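Local atomic coordinates of COPII coat assembly protein SEC16 (Saccharomyces cerevisiae, PDB entry 3MZK), a protein that helps initiate assembly of the COPII coat that forms transport vesicles at the endoplasmic reticulum and selects cargo, and also takes part in autophagy. Residues B[107-112]-B[340-345]; B[65-70]-B[81-86]; B[164-169]-B[187-192]; B[181-186]-B[195-200]. One frame throughout, in Å; residues are numbered along the deposited sequence.

Contact 1: residues B[107-112]-B[340-345]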
loop_
_atom_site.group_PDB
_atom_site.type_symbol
_atom_site.label_atom_id
_atom_site.label_comp_id
_atom_site.label_asym_id
_atom_site.label_seq_id
_atom_site.Cartn_x
_atom_site.Cartn_y
_atom_site.Cartn_z
ATOM N N GLU B 107 -0.903 -15.098 -29.543
ATOM C CA GLU B 107 -0.467 -16.485 -29.441
ATOM C C GLU B 107 0.246 -16.734 -28.111
ATOM O O GLU B 107 -0.045 -17.705 -27.419
ATOM C CB GLU B 107 0.440 -16.861 -30.611
ATOM C CG GLU B 107 0.715 -18.349 -30.709
ATOM C CD GLU B 107 1.730 -18.686 -31.784
ATOM O OE1 GLU B 107 2.571 -17.819 -32.105
ATOM O OE2 GLU B 107 1.681 -19.821 -32.308
ATOM N N MET B 108 1.173 -15.849 -27.754
ATOM C CA MET B 108 1.864 -15.947 -26.469
ATOM C C MET B 108 0.880 -16.009 -25.310
ATOM O O MET B 108 0.919 -16.933 -24.498
ATOM C CB MET B 108 2.790 -14.750 -26.248
ATOM C CG MET B 108 4.005 -14.697 -27.140
ATOM S SD MET B 108 5.061 -13.322 -26.657
ATOM C CE MET B 108 5.256 -13.669 -24.915
ATOM N N LYS B 109 0.009 -15.007 -25.232
ATOM C CA LYS B 109 -0.915 -14.890 -24.116
ATOM C C LYS B 109 -1.831 -16.101 -24.057
ATOM O O LYS B 109 -2.356 -16.453 -23.003
ATOM C CB LYS B 109 -1.721 -13.598 -24.233
ATOM C CG LYS B 109 -0.857 -12.344 -24.270
ATOM C CD LYS B 109 -1.698 -11.085 -24.439
ATOM C CE LYS B 109 -2.046 -10.442 -23.106
ATOM N NZ LYS B 109 -2.920 -11.296 -22.260
ATOM N N LEU B 110 -2.008 -16.747 -25.198
ATOM C CA LEU B 110 -2.840 -17.936 -25.264
ATOM C C LEU B 110 -2.124 -19.132 -24.639
ATOM O O LEU B 110 -2.760 -20.090 -24.213
ATOM C CB LEU B 110 -3.215 -18.232 -26.718
ATOM C CG LEU B 110 -4.025 -19.502 -26.969
ATOM C CD1 LEU B 110 -5.366 -19.424 -26.267
ATOM C CD2 LEU B 110 -4.208 -19.720 -28.457
ATOM N N ASN B 111 -0.799 -19.057 -24.573
ATOM C CA ASN B 111 0.022 -20.200 -24.177
ATOM C C ASN B 111 0.441 -20.212 -22.713
ATOM O O ASN B 111 0.810 -21.258 -22.176
ATOM C CB ASN B 111 1.292 -20.256 -25.031
ATOM C CG ASN B 111 1.003 -20.458 -26.504
ATOM O OD1 ASN B 111 -0.035 -21.001 -26.878
ATOM N ND2 ASN B 111 1.932 -20.025 -27.353
ATOM N N ASP B 112 0.409 -19.037 -22.091
ATOM C CA ASP B 112 1.084 -18.814 -20.818
ATOM C C ASP B 112 2.590 -18.990 -21.001
ATOM O O ASP B 112 3.339 -19.088 -20.028
ATOM C CB ASP B 112 0.545 -19.731 -19.719
ATOM C CG ASP B 112 -0.875 -19.383 -19.316
ATOM O OD1 ASP B 112 -1.762 -19.388 -20.197
ATOM O OD2 ASP B 112 -1.100 -19.090 -18.123
ATOM N N GLU B 340 -10.879 -12.569 -26.237
ATOM C CA GLU B 340 -11.939 -12.868 -25.278
ATOM C C GLU B 340 -11.683 -14.204 -24.593
ATOM O O GLU B 340 -11.812 -14.325 -23.372
ATOM C CB GLU B 340 -13.299 -12.895 -25.967
ATOM C CG GLU B 340 -14.461 -13.146 -25.026
ATOM C CD GLU B 340 -15.773 -13.320 -25.764
ATOM O OE1 GLU B 340 -15.798 -14.088 -26.749
ATOM O OE2 GLU B 340 -16.775 -12.687 -25.367
ATOM N N TYR B 341 -11.323 -15.207 -25.387
ATOM C CA TYR B 341 -11.023 -16.526 -24.851
ATOM C C TYR B 341 -9.946 -16.440 -23.775
ATOM O O TYR B 341 -10.033 -17.108 -22.751
ATOM C CB TYR B 341 -10.586 -17.474 -25.967
ATOM C CG TYR B 341 -10.337 -18.891 -25.507
ATOM C CD1 TYR B 341 -11.391 -19.704 -25.111
ATOM C CD2 TYR B 341 -9.049 -19.419 -25.472
ATOM C CE1 TYR B 341 -11.171 -21.003 -24.689
ATOM C CE2 TYR B 341 -8.820 -20.719 -25.055
ATOM C CZ TYR B 341 -9.886 -21.505 -24.665
ATOM O OH TYR B 341 -9.671 -22.797 -24.247
ATOM N N ILE B 342 -8.936 -15.611 -24.013
ATOM C CA ILE B 342 -7.838 -15.451 -23.063
ATOM C C ILE B 342 -8.337 -14.931 -21.711
ATOM O O ILE B 342 -7.925 -15.419 -20.655
ATOM C CB ILE B 342 -6.743 -14.524 -23.628
ATOM C CG1 ILE B 342 -6.039 -15.201 -24.806
ATOM C CG2 ILE B 342 -5.738 -14.165 -22.559
ATOM C CD1 ILE B 342 -5.126 -14.281 -25.573
ATOM N N PHE B 343 -9.235 -13.951 -21.747
ATOM C CA PHE B 343 -9.859 -13.439 -20.532
ATOM C C PHE B 343 -10.694 -14.512 -19.853
ATOM O O PHE B 343 -10.955 -14.437 -18.656
ATOM C CB PHE B 343 -10.774 -12.256 -20.852
ATOM C CG PHE B 343 -10.076 -10.932 -20.896
ATOM C CD1 PHE B 343 -10.516 -9.881 -20.106
ATOM C CD2 PHE B 343 -8.987 -10.731 -21.729
ATOM C CE1 PHE B 343 -9.881 -8.650 -20.139
ATOM C CE2 PHE B 343 -8.349 -9.506 -21.772
ATOM C CZ PHE B 343 -8.800 -8.461 -20.974
ATOM N N SER B 344 -11.130 -15.503 -20.623
ATOM C CA SER B 344 -12.094 -16.476 -20.119
ATOM C C SER B 344 -11.479 -17.414 -19.092
ATOM O O SER B 344 -12.184 -17.990 -18.268
ATOM C CB SER B 344 -12.724 -17.277 -21.265
ATOM O OG SER B 344 -11.856 -18.300 -21.715
ATOM N N TYR B 345 -10.163 -17.574 -19.144
ATOM C CA TYR B 345 -9.502 -18.427 -18.170
ATOM C C TYR B 345 -9.509 -17.784 -16.785
ATOM O O TYR B 345 -9.375 -18.470 -15.772
ATOM C CB TYR B 345 -8.107 -18.844 -18.640
ATOM C CG TYR B 345 -8.162 -20.063 -19.537
ATOM C CD1 TYR B 345 -8.680 -21.264 -19.063
ATOM C CD2 TYR B 345 -7.716 -20.014 -20.853
ATOM C CE1 TYR B 345 -8.746 -22.385 -19.867
ATOM C CE2 TYR B 345 -7.776 -21.135 -21.667
ATOM C CZ TYR B 345 -8.295 -22.317 -21.168
ATOM O OH TYR B 345 -8.364 -23.440 -21.962
#
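Ile-342 puts its two outer methyls against the backbone and side chain of Lys-109. Its CD1 lies 3.7 Å from Lys-109 CB and 4.0 Å from the amide nitrogen Leu-110 N, while CG2 faces the far end of the lysine, 4.0 Å from Lys-109 NZ. With CG1 anti to the carbonyl carbon (chi1 -68°) and an extended second torsion, CD1 is carried across to the neighbouring helix. Beside this pair, Leu-110 brings CD1 to the edge of the Tyr-341 ring, near the ring plane and 3.8 Å from Tyr-341 CD2. These residues join helix 101-111, in the Sec16 mid-region, to helix 330-344, in the Sec23-binding domain; the short segments cross at 20° with their axes 9.8 Å apart. Because more than 200 residues, largely helical, separate the two, the contact closes a long excursion of the chain, in keeping with the fold-back helical architecture of the ACE1 family. With an alanine here, everything beyond CB of Ile-342 goes, both methyls included, and a gap would probably open between the helices over Lys-109 CB and Leu-110 N. Further out, the bent lysine chain delivers its NZ to Asn-305 OD1, a hydrogen bond that fixes the polar end. The hydroxyls Tyr-341 OH and Tyr-345 OH share a weak hydrogen bond, while Leu-75 packs against the Tyr-341 side chain and Met-84 of helix 77-94 touches Leu-110.

Contact 2: residues B[65-70]-B[81-86]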
loop_
_atom_site.group_PDB
_atom_site.type_symbol
_atom_site.label_atom_id
_atom_site.label_comp_id
_atom_site.label_asym_id
_atom_site.label_seq_id
_atom_site.Cartn_x
_atom_site.Cartn_y
_atom_site.Cartn_z
ATOM N N SER B 65 -11.213 -22.270 -41.499
ATOM C CA SER B 65 -10.414 -23.193 -40.700
ATOM C C SER B 65 -10.515 -22.920 -39.198
ATOM O O SER B 65 -10.283 -23.814 -38.384
ATOM C CB SER B 65 -8.951 -23.141 -41.143
ATOM O OG SER B 65 -8.428 -21.827 -41.034
ATOM N N PHE B 66 -10.856 -21.684 -38.841
ATOM C CA PHE B 66 -10.972 -21.279 -37.440
ATOM C C PHE B 66 -11.838 -22.263 -36.662
ATOM O O PHE B 66 -12.946 -22.595 -37.090
ATOM C CB PHE B 66 -11.551 -19.864 -37.350
ATOM C CG PHE B 66 -11.507 -19.269 -35.970
ATOM C CD1 PHE B 66 -10.297 -19.006 -35.353
ATOM C CD2 PHE B 66 -12.677 -18.947 -35.300
ATOM C CE1 PHE B 66 -10.252 -18.446 -34.082
ATOM C CE2 PHE B 66 -12.637 -18.387 -34.033
ATOM C CZ PHE B 66 -11.423 -18.139 -33.423
ATOM N N PRO B 67 -11.326 -22.741 -35.516
ATOM C CA PRO B 67 -11.955 -23.765 -34.671
ATOM C C PRO B 67 -13.275 -23.316 -34.053
ATOM O O PRO B 67 -13.294 -22.951 -32.880
ATOM C CB PRO B 67 -10.919 -23.992 -33.562
ATOM C CG PRO B 67 -9.629 -23.526 -34.135
ATOM C CD PRO B 67 -9.989 -22.373 -35.020
ATOM N N GLY B 68 -14.353 -23.361 -34.835
ATOM C CA GLY B 68 -15.687 -23.027 -34.360
ATOM C C GLY B 68 -15.726 -21.845 -33.412
ATOM O O GLY B 68 -14.793 -21.042 -33.378
ATOM N N PRO B 69 -16.819 -21.721 -32.644
ATOM C CA PRO B 69 -16.924 -20.681 -31.615
ATOM C C PRO B 69 -16.068 -21.021 -30.402
ATOM O O PRO B 69 -16.329 -22.028 -29.748
ATOM C CB PRO B 69 -18.405 -20.722 -31.219
ATOM C CG PRO B 69 -19.091 -21.507 -32.293
ATOM C CD PRO B 69 -18.075 -22.469 -32.802
ATOM N N LEU B 70 -15.057 -20.208 -30.110
ATOM C CA LEU B 70 -14.281 -20.401 -28.889
ATOM C C LEU B 70 -15.192 -20.141 -27.702
ATOM O O LEU B 70 -16.192 -19.437 -27.827
ATOM C CB LEU B 70 -13.094 -19.442 -28.840
ATOM C CG LEU B 70 -12.175 -19.426 -30.055
ATOM C CD1 LEU B 70 -11.065 -18.415 -29.847
ATOM C CD2 LEU B 70 -11.608 -20.808 -30.297
ATOM N N THR B 81 -4.487 -23.551 -30.527
ATOM C CA THR B 81 -3.054 -23.286 -30.495
ATOM C C THR B 81 -2.379 -23.719 -31.792
ATOM O O THR B 81 -1.496 -23.030 -32.300
ATOM C CB THR B 81 -2.349 -23.979 -29.308
ATOM O OG1 THR B 81 -3.176 -23.912 -28.139
ATOM C CG2 THR B 81 -1.018 -23.297 -29.018
ATOM N N LYS B 82 -2.800 -24.863 -32.322
ATOM C CA LYS B 82 -2.262 -25.362 -33.580
ATOM C C LYS B 82 -2.725 -24.493 -34.749
ATOM O O LYS B 82 -1.947 -24.187 -35.654
ATOM C CB LYS B 82 -2.677 -26.819 -33.805
ATOM C CG LYS B 82 -1.969 -27.489 -34.971
ATOM C CD LYS B 82 -2.663 -28.781 -35.380
ATOM C CE LYS B 82 -2.696 -29.792 -34.242
ATOM N NZ LYS B 82 -3.439 -31.030 -34.616
ATOM N N TRP B 83 -3.994 -24.096 -34.722
ATOM C CA TRP B 83 -4.554 -23.264 -35.780
ATOM C C TRP B 83 -3.820 -21.934 -35.905
ATOM O O TRP B 83 -3.603 -21.438 -37.009
ATOM C CB TRP B 83 -6.047 -23.027 -35.548
ATOM C CG TRP B 83 -6.676 -22.139 -36.579
ATOM C CD1 TRP B 83 -7.281 -22.529 -37.737
ATOM C CD2 TRP B 83 -6.758 -20.711 -36.543
ATOM N NE1 TRP B 83 -7.736 -21.431 -38.424
ATOM C CE2 TRP B 83 -7.427 -20.304 -37.713
ATOM C CE3 TRP B 83 -6.332 -19.738 -35.634
ATOM C CZ2 TRP B 83 -7.680 -18.964 -37.997
ATOM C CZ3 TRP B 83 -6.584 -18.410 -35.918
ATOM C CH2 TRP B 83 -7.253 -18.034 -37.092
ATOM N N MET B 84 -3.438 -21.357 -34.770
ATOM C CA MET B 84 -2.670 -20.114 -34.774
ATOM C C MET B 84 -1.291 -20.307 -35.396
ATOM O O MET B 84 -0.851 -19.492 -36.204
ATOM C CB MET B 84 -2.541 -19.536 -33.362
ATOM C CG MET B 84 -3.871 -19.199 -32.714
ATOM S SD MET B 84 -3.777 -17.814 -31.565
ATOM C CE MET B 84 -3.289 -16.486 -32.662
ATOM N N GLU B 85 -0.611 -21.384 -35.014
ATOM C CA GLU B 85 0.666 -21.722 -35.631
ATOM C C GLU B 85 0.511 -21.753 -37.148
ATOM O O GLU B 85 1.174 -21.010 -37.875
ATOM C CB GLU B 85 1.156 -23.091 -35.158
ATOM C CG GLU B 85 1.716 -23.149 -33.751
ATOM C CD GLU B 85 2.151 -24.559 -33.373
ATOM O OE1 GLU B 85 1.964 -25.480 -34.199
ATOM O OE2 GLU B 85 2.675 -24.745 -32.254
ATOM N N THR B 86 -0.381 -22.621 -37.614
ATOM C CA THR B 86 -0.621 -22.797 -39.038
ATOM C C THR B 86 -0.881 -21.477 -39.736
ATOM O O THR B 86 -0.183 -21.114 -40.682
ATOM C CB THR B 86 -1.828 -23.707 -39.281
ATOM O OG1 THR B 86 -1.649 -24.940 -38.575
ATOM C CG2 THR B 86 -1.987 -23.987 -40.764
#
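Trp-83 meets Ser-65, Phe-66 and Pro-67 with its indole edge and one of its faces. The polar part is a single hydrogen bond: Trp-83 NE1 donates to Ser-65 OG over 2.7 Å, with an N-H...O angle of 156° and the oxygen close to the indole plane. Ser-65 OG is also hydrogen-bonded to Asp-61 O and Met-62 O of the short helix 61-65, so the serine ties the indole N-H to that helix. Two CH-pi contacts fall on one indole face. Pro-67 CD stands 3.8 Å from the centroid of the Trp-83 five-membered ring, almost on its normal, and Phe-66 CA sits at the same 3.8 Å from that centroid, somewhat more tilted. The aromatic contact is T-shaped, the edge of Phe-66 pointing at the six-membered ring of Trp-83 with planes at 75° and centroids 5.0 Å apart; CD1 makes the approach, 3.6 Å from Trp-83 CH2. Phe-66 CG lies anti to the backbone N (chi1 -171°), which swings the phenyl ring alongside the proline to the benzo half of the indole. Pro-67 is the centre of an inverse gamma turn that bends the chain away. The contact thus seats the loop after helix 61-65 on helix 77-94, with Leu-334 of helix 330-344 touching both Phe-66 and Trp-83, and Tyr-378 of helix 372-387 packing on Phe-66.

Contact 3: residues B[164-169]-B[187-192]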
loop_
_atom_site.group_PDB
_atom_site.type_symbol
_atom_site.label_atom_id
_atom_site.label_comp_id
_atom_site.label_asym_id
_atom_site.label_seq_id
_atom_site.Cartn_x
_atom_site.Cartn_y
_atom_site.Cartn_z
ATOM N N GLY B 164 13.828 22.573 7.155
ATOM C CA GLY B 164 12.649 22.091 6.457
ATOM C C GLY B 164 12.399 22.760 5.120
ATOM O O GLY B 164 11.305 22.664 4.566
ATOM N N ASN B 165 13.419 23.429 4.594
ATOM C CA ASN B 165 13.277 24.205 3.368
ATOM C C ASN B 165 13.668 23.425 2.112
ATOM O O ASN B 165 14.772 23.575 1.589
ATOM C CB ASN B 165 14.099 25.491 3.469
ATOM C CG ASN B 165 13.629 26.560 2.505
ATOM O OD1 ASN B 165 12.930 26.275 1.532
ATOM N ND2 ASN B 165 14.019 27.802 2.768
ATOM N N HIS B 166 12.751 22.595 1.628
ATOM C CA HIS B 166 12.986 21.798 0.430
ATOM C C HIS B 166 13.199 22.674 -0.793
ATOM O O HIS B 166 14.129 22.461 -1.571
ATOM C CB HIS B 166 11.805 20.867 0.176
ATOM C CG HIS B 166 11.625 19.815 1.220
ATOM N ND1 HIS B 166 10.536 18.977 1.257
ATOM C CD2 HIS B 166 12.406 19.456 2.275
ATOM C CE1 HIS B 166 10.642 18.150 2.283
ATOM N NE2 HIS B 166 11.775 18.429 2.916
ATOM N N ASP B 167 12.321 23.656 -0.959
ATOM C CA ASP B 167 12.333 24.496 -2.150
ATOM C C ASP B 167 13.639 25.265 -2.291
ATOM O O ASP B 167 14.203 25.354 -3.383
ATOM C CB ASP B 167 11.146 25.457 -2.143
ATOM C CG ASP B 167 9.813 24.735 -2.131
ATOM O OD1 ASP B 167 8.922 25.117 -2.918
ATOM O OD2 ASP B 167 9.650 23.790 -1.329
ATOM N N GLU B 168 14.122 25.818 -1.187
ATOM C CA GLU B 168 15.346 26.599 -1.233
ATOM C C GLU B 168 16.552 25.690 -1.451
ATOM O O GLU B 168 17.519 26.072 -2.110
ATOM C CB GLU B 168 15.511 27.423 0.038
ATOM C CG GLU B 168 16.100 28.792 -0.210
ATOM C CD GLU B 168 15.272 29.608 -1.183
ATOM O OE1 GLU B 168 14.084 29.865 -0.891
ATOM O OE2 GLU B 168 15.811 29.990 -2.243
ATOM N N ALA B 169 16.479 24.482 -0.901
ATOM C CA ALA B 169 17.534 23.496 -1.071
ATOM C C ALA B 169 17.667 23.075 -2.529
ATOM O O ALA B 169 18.769 23.002 -3.065
ATOM C CB ALA B 169 17.269 22.287 -0.190
ATOM N N SER B 187 13.567 13.929 -4.332
ATOM C CA SER B 187 12.846 12.735 -3.907
ATOM C C SER B 187 12.051 12.982 -2.622
ATOM O O SER B 187 11.070 12.295 -2.350
ATOM C CB SER B 187 13.800 11.547 -3.745
ATOM O OG SER B 187 14.696 11.732 -2.661
ATOM N N LEU B 188 12.473 13.969 -1.838
ATOM C CA LEU B 188 11.762 14.318 -0.610
ATOM C C LEU B 188 10.518 15.154 -0.894
ATOM O O LEU B 188 9.774 15.487 0.027
ATOM C CB LEU B 188 12.667 15.102 0.342
ATOM C CG LEU B 188 14.038 14.525 0.689
ATOM C CD1 LEU B 188 14.755 15.436 1.669
ATOM C CD2 LEU B 188 13.909 13.124 1.263
ATOM N N MET B 189 10.297 15.489 -2.164
ATOM C CA MET B 189 9.278 16.472 -2.529
ATOM C C MET B 189 8.178 15.941 -3.449
ATOM O O MET B 189 7.230 16.661 -3.767
ATOM C CB MET B 189 9.937 17.696 -3.172
ATOM C CG MET B 189 11.020 18.332 -2.326
ATOM S SD MET B 189 11.905 19.629 -3.203
ATOM C CE MET B 189 10.615 20.830 -3.460
ATOM N N GLY B 190 8.303 14.691 -3.884
ATOM C CA GLY B 190 7.296 14.089 -4.736
ATOM C C GLY B 190 7.737 13.923 -6.177
ATOM O O GLY B 190 8.694 14.557 -6.625
ATOM N N LYS B 191 7.022 13.069 -6.905
ATOM C CA LYS B 191 7.370 12.726 -8.279
ATOM C C LYS B 191 7.459 13.949 -9.186
ATOM O O LYS B 191 8.207 13.951 -10.164
ATOM C CB LYS B 191 6.343 11.746 -8.848
ATOM C CG LYS B 191 4.948 12.332 -8.965
ATOM C CD LYS B 191 4.003 11.427 -9.736
ATOM C CE LYS B 191 2.696 12.151 -10.019
ATOM N NZ LYS B 191 1.739 11.307 -10.782
ATOM N N ASP B 192 6.695 14.986 -8.854
ATOM C CA ASP B 192 6.581 16.172 -9.699
ATOM C C ASP B 192 7.920 16.854 -9.954
ATOM O O ASP B 192 8.385 16.923 -11.090
ATOM C CB ASP B 192 5.600 17.175 -9.085
ATOM C CG ASP B 192 4.191 16.619 -8.972
ATOM O OD1 ASP B 192 4.043 15.405 -8.720
ATOM O OD2 ASP B 192 3.229 17.400 -9.135
#
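Leu-188 meets His-166 first, laying its CB over one face of the imidazole, 4.1 Å from His-166 CE1 and offset toward the rim. Its carbonyl oxygen, Leu-188 O, also comes within 3.6 Å of His-166 CE1, a contact with no hydrogen bond. Met-189 follows and covers more of the histidine. The two side chains slide past each other in opposite directions, so that Met-189 SD rests 3.6 Å from His-166 CB and stands obliquely to the imidazole, 5.3 Å from the ring centroid. A bend at the last torsion (chi3 64°) turns the methyl aside, and Met-189 CE ends 3.8 Å from Asp-167 OD2. Shortening Met-189 to an alanine removes CG, SD and CE, and would probably open a gap beside the CB and ring of His-166 and beside Asp-167. At Gly-190 phi is positive, with backbone angles at which a side chain would jam against Met-189 O; it is the N-cap of helix 191-203. Across the contact Asn-165 caps helix 166-175, its OD1 accepting from Glu-168 N at 3.0 Å. The turn leading into helix 191-203 is thus laid against the first turn of helix 166-175, next to the second subunit: His-166 NE2 makes a weak hydrogen bond to Asn-262 of that subunit, and Leu-188 packs on its Phe-227. With no hydrogen bond crossing between the segments, the histidine is held mainly by van der Waals contact, while its NE2 is turned to the partner chain.

Contact 4: residues B[181-186]-B[195-200]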
loop_
_atom_site.group_PDB
_atom_site.type_symbol
_atom_site.label_atom_id
_atom_site.label_comp_id
_atom_site.label_asym_id
_atom_site.label_seq_id
_atom_site.Cartn_x
_atom_site.Cartn_y
_atom_site.Cartn_z
ATOM N N ILE B 181 22.450 15.815 -5.961
ATOM C CA ILE B 181 21.711 16.236 -4.774
ATOM C C ILE B 181 20.363 16.786 -5.175
ATOM O O ILE B 181 19.400 16.703 -4.416
ATOM C CB ILE B 181 22.448 17.335 -3.986
ATOM C CG1 ILE B 181 23.771 17.666 -4.661
ATOM C CG2 ILE B 181 22.662 16.921 -2.528
ATOM C CD1 ILE B 181 24.625 18.584 -3.850
ATOM N N ALA B 182 20.299 17.368 -6.366
ATOM C CA ALA B 182 19.035 17.873 -6.870
ATOM C C ALA B 182 18.037 16.721 -6.878
ATOM O O ALA B 182 16.920 16.852 -6.380
ATOM C CB ALA B 182 19.208 18.456 -8.257
ATOM N N LEU B 183 18.460 15.582 -7.423
ATOM C CA LEU B 183 17.627 14.383 -7.457
ATOM C C LEU B 183 17.263 13.922 -6.049
ATOM O O LEU B 183 16.098 13.638 -5.758
ATOM C CB LEU B 183 18.319 13.254 -8.235
ATOM C CG LEU B 183 18.331 13.423 -9.757
ATOM C CD1 LEU B 183 19.095 12.300 -10.445
ATOM C CD2 LEU B 183 16.903 13.516 -10.295
ATOM N N LEU B 184 18.263 13.854 -5.178
ATOM C CA LEU B 184 18.049 13.474 -3.789
ATOM C C LEU B 184 17.020 14.376 -3.109
ATOM O O LEU B 184 16.004 13.900 -2.606
ATOM C CB LEU B 184 19.367 13.500 -3.023
ATOM C CG LEU B 184 20.367 12.481 -3.560
ATOM C CD1 LEU B 184 21.712 12.595 -2.849
ATOM C CD2 LEU B 184 19.789 11.081 -3.430
ATOM N N VAL B 185 17.280 15.678 -3.096
ATOM C CA VAL B 185 16.342 16.620 -2.503
ATOM C C VAL B 185 14.974 16.460 -3.156
ATOM O O VAL B 185 13.948 16.425 -2.477
ATOM C CB VAL B 185 16.824 18.077 -2.646
ATOM C CG1 VAL B 185 15.729 19.040 -2.231
ATOM C CG2 VAL B 185 18.078 18.302 -1.817
ATOM N N GLY B 186 14.971 16.344 -4.479
ATOM C CA GLY B 186 13.744 16.177 -5.233
ATOM C C GLY B 186 12.912 14.989 -4.792
ATOM O O GLY B 186 11.688 15.030 -4.865
ATOM N N SER B 195 10.749 14.772 -11.512
ATOM C CA SER B 195 10.726 14.767 -12.968
ATOM C C SER B 195 11.400 16.003 -13.558
ATOM O O SER B 195 12.179 15.902 -14.504
ATOM C CB SER B 195 9.283 14.664 -13.468
ATOM O OG SER B 195 9.214 14.827 -14.872
ATOM N N GLU B 196 11.097 17.169 -12.999
ATOM C CA GLU B 196 11.670 18.417 -13.496
ATOM C C GLU B 196 13.194 18.386 -13.430
ATOM O O GLU B 196 13.876 18.896 -14.318
ATOM C CB GLU B 196 11.126 19.616 -12.715
ATOM N N VAL B 197 13.724 17.785 -12.372
ATOM C CA VAL B 197 15.166 17.662 -12.225
ATOM C C VAL B 197 15.737 16.784 -13.334
ATOM O O VAL B 197 16.801 17.076 -13.883
ATOM C CB VAL B 197 15.551 17.078 -10.850
ATOM C CG1 VAL B 197 17.061 16.877 -10.756
ATOM C CG2 VAL B 197 15.054 17.985 -9.728
ATOM N N ILE B 198 15.022 15.712 -13.662
ATOM C CA ILE B 198 15.463 14.798 -14.708
ATOM C C ILE B 198 15.608 15.543 -16.026
ATOM O O ILE B 198 16.603 15.391 -16.738
ATOM C CB ILE B 198 14.479 13.634 -14.899
ATOM C CG1 ILE B 198 14.252 12.904 -13.575
ATOM C CG2 ILE B 198 15.001 12.676 -15.953
ATOM C CD1 ILE B 198 13.338 11.709 -13.683
ATOM N N GLN B 199 14.608 16.360 -16.340
ATOM C CA GLN B 199 14.624 17.137 -17.567
ATOM C C GLN B 199 15.823 18.080 -17.598
ATOM O O GLN B 199 16.570 18.113 -18.580
ATOM C CB GLN B 199 13.326 17.931 -17.713
ATOM C CG GLN B 199 12.073 17.076 -17.608
ATOM C CD GLN B 199 10.862 17.732 -18.241
ATOM O OE1 GLN B 199 10.986 18.698 -18.995
ATOM N NE2 GLN B 199 9.680 17.210 -17.937
ATOM N N LYS B 200 16.009 18.842 -16.521
ATOM C CA LYS B 200 17.088 19.825 -16.468
ATOM C C LYS B 200 18.447 19.151 -16.624
ATOM O O LYS B 200 19.331 19.668 -17.296
ATOM C CB LYS B 200 17.013 20.674 -15.185
ATOM C CG LYS B 200 15.941 21.854 -15.259
ATOM C CD LYS B 200 15.624 22.441 -13.828
ATOM C CE LYS B 200 14.476 23.513 -13.895
ATOM N NZ LYS B 200 14.126 24.015 -12.468
#
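The helix turn that carries Ala-182 and Leu-183 against Val-197 is closed by a backbone hydrogen bond from Val-185 N to Ile-181 O, 2.7 Å long. No hydrogen bond crosses to the other helix; there the contact is made by methyl groups. Val-197 CG1 is the central one, lying 3.4 Å from Leu-183 CD2 and 3.7 Å from Ala-182 CB. It is anti to the backbone N (chi1 176°), which points it between those two side chains, while CG2 faces the carbonyl oxygen of Ala-182. Leu-183 CD2 reaches on to Ile-198 CG1 at a looser 4.3 Å. Helices 179-187 and 191-203 pack here as an antiparallel hairpin, at 167° and 9.3 Å between the axes of the segments, the helical pair from which alpha-solenoids are built. Gly-186 has no side chain; a CB there would point toward the other helix and come close to Val-197 CG2. Leu-170 of helix 166-175 also packs on Val-197, and Leu-221 and Phe-224 of helix 214-226 touch Ile-198. Leu-183 and Ile-198 both pack on Leu-184 of the second subunit, so this purely apolar seam between two helices runs on into the dimer interface.

Overall arrangement
The four contacts fall into two well-separated pairs in an elongated, mostly helical chain, contact 2 on the other side of its centre from contacts 3 and 4. Contacts 1 and 2 lie 13 Å apart between centres and touch, through the successive helices 77-94 and 101-111 and through helix 330-344, which packs on both. Contacts 3 and 4, 9 Å apart between centres, share helix 191-203 of the Sec23-binding domain, interleave along the chain and border the second subunit. Between the pairs the centres are 41 to 56 Å apart. In sequence contact 2 closes first, and contacts 3 and 4 are nested inside the long loop closed by contact 1. The fold-back thus stands well away from the part meeting the second subunit.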